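Local atomic coordinates of ABC transporter substrate-binding protein (Bradyrhizobium japonicum, PDB entry 4I1D), a protein that probably captures solutes, possibly polyamines such as putrescine and spermidine, in the periplasm for an ABC transporter, and holds D-malate in the crystal. Residues G12-Q15 with A16-V20; V60-P63 with T64-L68; L249-A252 with V253-V256. All blocks are in the same frame, centred on the assembly; numbering follows the deposited sequence.

In the fold
All three interactions are local contacts at helix ends, each only partly buried. Interaction 1 lies within the first turns of helix 12-30, close to the bound malate; interaction 2 turns strand 59-63 into helix 64-72; interaction 3 joins helix 242-252 to helix 255-260 and, its centre about 19 Å from that of the chain, is the most peripheral by that measure. Interactions 1 and 2 meet directly, Y14 OH lying 2.6 Å from D61 OD2, a probable hydrogen bond. Interaction 3 touches neither, although E251 packs on residues of helix 12-30. Their chemistry differs: an amide over a tyrosine ring in the first, mostly apolar and edge contacts in the second, backbone carbonyls and an aspartate cap in the third.

Interaction 1 (G12-Q15 with A16-V20); sequences GAYQ and AAQTV
The first turns of helix 12-30, the helix of the beta-alpha-beta unit formed with strands 4-9 and 33-38, bring one face of the Y14 ring against Q18, and Q15 against T19, one turn apart in each case. The helical register begins with A16 N donating to G12 O at 3.1 Å. A17 to A13, Q18 to Y14 and T19 to Q15 continue the same i+4 to i pattern. G12, whose positive phi favours glycine, lies about 6 Å from the bound D-malate, residue to ligand, so the helix starts near that ligand.

The side chain of Q18 lies over the ring of Y14. Its NE2 sits 2.9 Å above the plane of the Y14 ring, over the ring centre, with Y14 CZ the nearest ring atom at 3.0 Å from Q18 NE2. The amide does not lie flat on the ring: the two planes are 40° apart, so it is the nitrogen end that approaches the face. Y14 CG is anti to the backbone N (chi1 172°), which places the ring where the Q18 chain can reach across it, and Q18 CG passes Y14 O at 3.3 Å on the way. Outside partners fix both groups: Q18 OE1 bonds Y102 OH, Q18 NE2 bonds S9 OG, and the Y14 hydroxyl has D61 as its partner. Likewise Q15 NE2 and T19 OG1 both bond the side chain of Q36, tying this helix face to strand 33-38.

At T19 the hydroxyl lies beside its own backbone N (chi1 -69°), allowing side chain and backbone to use one acceptor. T19 OG1 and T19 N each stand 3.0 Å from Q15 O, and they reach it from opposite faces of the carbonyl plane.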
loop_
_atom_site.group_PDB
_atom_site.type_symbol
_atom_site.label_atom_id
_atom_site.label_comp_id
_atom_site.label_asym_id
_atom_site.label_seq_id
_atom_site.Cartn_x
_atom_site.Cartn_y
_atom_site.Cartn_z
ATOM N N GLY A 12 -37.851 -2.988 2.499
ATOM C CA GLY A 12 -38.470 -2.357 1.342
ATOM C C GLY A 12 -39.896 -2.814 1.075
ATOM O O GLY A 12 -40.584 -3.275 1.997
ATOM N N ALA A 13 -40.346 -2.680 -0.177
ATOM C CA ALA A 13 -41.722 -3.047 -0.520
ATOM C C ALA A 13 -41.964 -4.522 -0.225
ATOM O O ALA A 13 -43.035 -4.909 0.256
ATOM C CB ALA A 13 -42.019 -2.742 -1.972
ATOM N N TYR A 14 -40.957 -5.340 -0.517
ATOM C CA TYR A 14 -41.026 -6.781 -0.280
ATOM C C TYR A 14 -41.338 -7.126 1.180
ATOM O O TYR A 14 -42.278 -7.866 1.450
ATOM C CB TYR A 14 -39.734 -7.457 -0.747
ATOM C CG TYR A 14 -39.599 -8.926 -0.392
ATOM C CD1 TYR A 14 -40.639 -9.824 -0.606
ATOM C CD2 TYR A 14 -38.410 -9.416 0.133
ATOM C CE1 TYR A 14 -40.495 -11.165 -0.287
ATOM C CE2 TYR A 14 -38.256 -10.742 0.444
ATOM C CZ TYR A 14 -39.294 -11.619 0.242
ATOM O OH TYR A 14 -39.121 -12.951 0.581
ATOM N N GLN A 15 -40.568 -6.592 2.126
ATOM C CA GLN A 15 -40.818 -6.915 3.537
ATOM C C GLN A 15 -42.127 -6.298 4.035
ATOM O O GLN A 15 -42.781 -6.846 4.922
ATOM C CB GLN A 15 -39.644 -6.496 4.430
ATOM C CG GLN A 15 -39.714 -7.040 5.858
ATOM C CD GLN A 15 -38.337 -7.159 6.526
ATOM O OE1 GLN A 15 -37.310 -7.244 5.852
ATOM N NE2 GLN A 15 -38.322 -7.175 7.853
ATOM N N ALA A 16 -42.512 -5.150 3.485
ATOM C CA ALA A 16 -43.780 -4.550 3.902
ATOM C C ALA A 16 -44.939 -5.463 3.474
ATOM O O ALA A 16 -45.928 -5.621 4.190
ATOM C CB ALA A 16 -43.947 -3.159 3.316
ATOM N N ALA A 17 -44.799 -6.067 2.300
ATOM C CA ALA A 17 -45.835 -6.948 1.767
ATOM C C ALA A 17 -45.934 -8.217 2.604
ATOM O O ALA A 17 -47.028 -8.726 2.837
ATOM C CB ALA A 17 -45.545 -7.290 0.317
ATOM N N GLN A 18 -44.781 -8.721 3.046
ATOM C CA GLN A 18 -44.724 -9.894 3.906
ATOM C C GLN A 18 -45.440 -9.622 5.206
ATOM O O GLN A 18 -46.079 -10.504 5.784
ATOM C CB GLN A 18 -43.275 -10.244 4.240
ATOM C CG GLN A 18 -42.454 -10.766 3.079
ATOM C CD GLN A 18 -41.027 -10.987 3.513
ATOM O OE1 GLN A 18 -40.785 -11.731 4.453
ATOM N NE2 GLN A 18 -40.078 -10.299 2.870
ATOM N N THR A 19 -45.291 -8.393 5.681
ATOM C CA THR A 19 -45.854 -8.000 6.956
ATOM C C THR A 19 -47.374 -8.055 6.884
ATOM O O THR A 19 -48.022 -8.641 7.752
ATOM C CB THR A 19 -45.365 -6.596 7.359
ATOM O OG1 THR A 19 -43.963 -6.658 7.658
ATOM C CG2 THR A 19 -46.130 -6.066 8.581
ATOM N N VAL A 20 -47.939 -7.461 5.840
ATOM C CA VAL A 20 -49.385 -7.443 5.681
ATOM C C VAL A 20 -49.945 -8.849 5.479
ATOM O O VAL A 20 -50.904 -9.250 6.137
ATOM C CB VAL A 20 -49.799 -6.585 4.492
ATOM C CG1 VAL A 20 -51.302 -6.669 4.293
ATOM C CG2 VAL A 20 -49.374 -5.148 4.720
#

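Interaction 2 (V60-P63 with T64-L68); sequences VDTP and TGYCL
The chain passes without a gap from the end of strand 59-63 into helix 64-72; the axes of the short segments 60-63 and 64-68 come within 5.6 Å of each other and their directions differ by 105°, close to perpendicular. Across this strand-to-helix corner Y66 N donates to P63 O at 3.0 Å, an i+3 to i bond.

Y66 folds back towards the strand because its CG lies beside the backbone N (chi1 -61°). The CD2-CE2 side of the ring lies against the proline, Y66 CD2 being 3.9 Å from P63 CB, and the two side chains cross obliquely. T62 OG1 meets the edge of the same ring near its plane, 3.6 Å from Y66 CD2. That hydroxyl has its polar partner in W43 NE1, and the W43 ring also meets Y66, their planes at about 60°. On the next residue, C67 SG packs against the T62 methyl, with T62 CG2 at 3.5 Å from the sulfur. C67 also rests on S232 and C234 of strand 219-235, while T64 OG1 bonds the S232 and S230 hydroxyls.

Apart from one backbone bond, then, the contacts across the corner are mainly van der Waals, the T62 hydroxyl also meeting the ring edge, and both threonine hydroxyls find their hydrogen bonds in neighbouring elements of the fold.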
loop_
_atom_site.group_PDB
_atom_site.type_symbol
_atom_site.label_atom_id
_atom_site.label_comp_id
_atom_site.label_asym_id
_atom_site.label_seq_id
_atom_site.Cartn_x
_atom_site.Cartn_y
_atom_site.Cartn_z
ATOM N N VAL A 60 -34.556 -16.360 9.353
ATOM C CA VAL A 60 -34.029 -15.599 8.235
ATOM C C VAL A 60 -34.663 -16.038 6.920
ATOM O O VAL A 60 -34.792 -17.228 6.643
ATOM C CB VAL A 60 -32.502 -15.746 8.140
ATOM C CG1 VAL A 60 -31.982 -15.102 6.872
ATOM C CG2 VAL A 60 -31.853 -15.116 9.371
ATOM N N ASP A 61 -35.079 -15.055 6.134
ATOM C CA ASP A 61 -35.605 -15.275 4.798
ATOM C C ASP A 61 -34.491 -14.950 3.807
ATOM O O ASP A 61 -34.048 -13.808 3.734
ATOM C CB ASP A 61 -36.791 -14.346 4.561
ATOM C CG ASP A 61 -37.175 -14.253 3.104
ATOM O OD1 ASP A 61 -37.168 -15.307 2.429
ATOM O OD2 ASP A 61 -37.484 -13.130 2.637
ATOM N N THR A 62 -34.036 -15.947 3.050
ATOM C CA THR A 62 -32.861 -15.761 2.201
ATOM C C THR A 62 -32.908 -16.629 0.932
ATOM O O THR A 62 -33.584 -17.662 0.913
ATOM C CB THR A 62 -31.588 -16.077 3.023
ATOM O OG1 THR A 62 -30.420 -15.624 2.328
ATOM C CG2 THR A 62 -31.485 -17.575 3.283
ATOM N N PRO A 63 -32.197 -16.214 -0.139
ATOM C CA PRO A 63 -32.126 -17.083 -1.317
ATOM C C PRO A 63 -31.798 -18.522 -0.943
ATOM O O PRO A 63 -30.906 -18.800 -0.149
ATOM C CB PRO A 63 -31.000 -16.454 -2.146
ATOM C CG PRO A 63 -31.150 -14.988 -1.845
ATOM C CD PRO A 63 -31.496 -14.935 -0.368
ATOM N N THR A 64 -32.549 -19.429 -1.539
ATOM C CA THR A 64 -32.593 -20.819 -1.134
ATOM C C THR A 64 -31.214 -21.493 -1.136
ATOM O O THR A 64 -30.925 -22.340 -0.292
ATOM C CB THR A 64 -33.591 -21.563 -2.039
ATOM O OG1 THR A 64 -34.871 -20.930 -1.922
ATOM C CG2 THR A 64 -33.714 -23.012 -1.659
ATOM N N GLY A 65 -30.356 -21.095 -2.065
ATOM C CA GLY A 65 -29.037 -21.698 -2.176
ATOM C C GLY A 65 -28.172 -21.483 -0.948
ATOM O O GLY A 65 -27.348 -22.333 -0.610
ATOM N N TYR A 66 -28.358 -20.347 -0.279
ATOM C CA TYR A 66 -27.607 -20.041 0.936
ATOM C C TYR A 66 -28.063 -20.914 2.093
ATOM O O TYR A 66 -27.288 -21.208 3.004
ATOM C CB TYR A 66 -27.744 -18.561 1.313
ATOM C CG TYR A 66 -27.206 -17.612 0.265
ATOM C CD1 TYR A 66 -26.136 -17.971 -0.536
ATOM C CD2 TYR A 66 -27.780 -16.366 0.067
ATOM C CE1 TYR A 66 -25.648 -17.115 -1.501
ATOM C CE2 TYR A 66 -27.299 -15.501 -0.897
ATOM C CZ TYR A 66 -26.232 -15.879 -1.679
ATOM O OH TYR A 66 -25.745 -15.024 -2.646
ATOM N N CYS A 67 -29.325 -21.323 2.061
ATOM C CA CYS A 67 -29.829 -22.250 3.064
ATOM C C CYS A 67 -29.120 -23.575 2.946
ATOM O O CYS A 67 -28.784 -24.187 3.954
ATOM C CB CYS A 67 -31.336 -22.449 2.925
ATOM S SG CYS A 67 -32.262 -20.936 3.211
ATOM N N LEU A 68 -28.882 -24.015 1.710
ATOM C CA LEU A 68 -28.179 -25.274 1.482
ATOM C C LEU A 68 -26.743 -25.175 1.985
ATOM O O LEU A 68 -26.266 -26.058 2.705
ATOM C CB LEU A 68 -28.200 -25.672 -0.004
ATOM C CG LEU A 68 -29.543 -25.592 -0.747
ATOM C CD1 LEU A 68 -29.404 -26.084 -2.190
ATOM C CD2 LEU A 68 -30.613 -26.382 -0.029
#

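Interaction 3 (L249-A252 with V253-V256); sequences LNEA and VDPV
Helix 242-252 ends at V253, the first residue to leave helical angles, and two residues on the backbone enters helix 255-260, so residues 249-256 form a short helix-to-helix connection with D254 as the N-cap of the second helix. Two weak backbone bonds close the first helix. V253 N reaches L249 O at 3.3 Å, an i+4 to i bond, and D254 N reaches E251 O at 3.2 Å, where the span has shortened to three residues. This change accompanies the exit from helical geometry.

Although its CB points away from the preceding turn overall, V253 places CG2 beside that turn's carbonyls. Its CG2 lies 3.7 Å from L249 O and 3.9 Å from N250 O, occupying the position between backbone N and carbonyl carbon, so a methyl group rests beside carbonyl oxygens of the last turn. Beyond the connection, V253 packs on M90 and N86. Carbonyls here also find donors outside the contact: N250 O accepts from N86 ND2, and A252 O from Q258 NE2.

D254 also packs on the last turn, its CB 3.2 Å from E251 O. The carboxylates of the same two residues approach without touching, E251 OE1 being 4.5 Å from D254 OD1; the two like charges would probably disfavour each other somewhat. E251 itself lies against S26, K29 and L30 of helix 12-30, whereas D254 turns its other oxygen to the start of helix 255-260. With CG anti to the backbone N (chi1 175°), OD2 is brought to the first turn of that helix, where it also accepts from H257 N. The capping bond within the segment is weak and bent: V256 N to D254 OD2 measures 2.9 Å, with an N-H...O angle of 120°.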
loop_
_atom_site.group_PDB
_atom_site.type_symbol
_atom_site.label_atom_id
_atom_site.label_comp_id
_atom_site.label_asym_id
_atom_site.label_seq_id
_atom_site.Cartn_x
_atom_site.Cartn_y
_atom_site.Cartn_z
ATOM N N LEU A 249 -42.775 -20.825 11.536
ATOM C CA LEU A 249 -42.475 -21.381 10.225
ATOM C C LEU A 249 -43.710 -22.068 9.671
ATOM O O LEU A 249 -44.003 -21.992 8.483
ATOM C CB LEU A 249 -41.329 -22.387 10.317
ATOM C CG LEU A 249 -40.113 -22.036 9.472
ATOM C CD1 LEU A 249 -39.593 -20.663 9.863
ATOM C CD2 LEU A 249 -39.032 -23.094 9.626
ATOM N N ASN A 250 -44.441 -22.738 10.548
ATOM C CA ASN A 250 -45.625 -23.442 10.115
ATOM C C ASN A 250 -46.732 -22.490 9.648
ATOM O O ASN A 250 -47.381 -22.741 8.631
ATOM C CB ASN A 250 -46.121 -24.378 11.210
ATOM C CG ASN A 250 -47.295 -25.196 10.763
ATOM O OD1 ASN A 250 -47.176 -26.005 9.842
ATOM N ND2 ASN A 250 -48.442 -24.991 11.400
ATOM N N GLU A 251 -46.940 -21.401 10.386
ATOM C CA GLU A 251 -47.876 -20.364 9.951
ATOM C C GLU A 251 -47.403 -19.614 8.693
ATOM O O GLU A 251 -48.218 -19.136 7.906
ATOM C CB GLU A 251 -48.163 -19.364 11.076
ATOM C CG GLU A 251 -49.117 -19.884 12.150
ATOM C CD GLU A 251 -50.409 -20.441 11.563
ATOM O OE1 GLU A 251 -51.174 -19.661 10.949
ATOM O OE2 GLU A 251 -50.652 -21.663 11.706
ATOM N N ALA A 252 -46.091 -19.504 8.509
ATOM C CA ALA A 252 -45.554 -18.711 7.413
ATOM C C ALA A 252 -45.805 -19.372 6.063
ATOM O O ALA A 252 -45.906 -18.685 5.045
ATOM C CB ALA A 252 -44.060 -18.456 7.608
ATOM N N VAL A 253 -45.892 -20.699 6.046
ATOM C CA VAL A 253 -46.167 -21.402 4.794
ATOM C C VAL A 253 -47.597 -21.927 4.753
ATOM O O VAL A 253 -47.924 -22.825 3.982
ATOM C CB VAL A 253 -45.163 -22.544 4.508
ATOM C CG1 VAL A 253 -43.734 -22.011 4.494
ATOM C CG2 VAL A 253 -45.324 -23.695 5.502
ATOM N N ASP A 254 -48.449 -21.360 5.594
ATOM C CA ASP A 254 -49.880 -21.652 5.544
ATOM C C ASP A 254 -50.411 -21.239 4.168
ATOM O O ASP A 254 -50.155 -20.125 3.706
ATOM C CB ASP A 254 -50.599 -20.897 6.670
ATOM C CG ASP A 254 -52.109 -21.050 6.617
ATOM O OD1 ASP A 254 -52.653 -21.911 7.348
ATOM O OD2 ASP A 254 -52.755 -20.294 5.857
ATOM N N PRO A 255 -51.125 -22.149 3.490
ATOM C CA PRO A 255 -51.721 -21.859 2.182
ATOM C C PRO A 255 -52.354 -20.462 2.078
ATOM O O PRO A 255 -52.015 -19.725 1.150
ATOM C CB PRO A 255 -52.792 -22.945 2.052
ATOM C CG PRO A 255 -52.186 -24.109 2.755
ATOM C CD PRO A 255 -51.383 -23.538 3.910
ATOM N N VAL A 256 -53.244 -20.125 3.006
ATOM C CA VAL A 256 -53.950 -18.849 2.974
ATOM C C VAL A 256 -53.012 -17.655 3.132
ATOM O O VAL A 256 -53.051 -16.721 2.333
ATOM C CB VAL A 256 -55.043 -18.780 4.056
ATOM C CG1 VAL A 256 -55.738 -17.429 4.020
ATOM C CG2 VAL A 256 -56.047 -19.906 3.866
#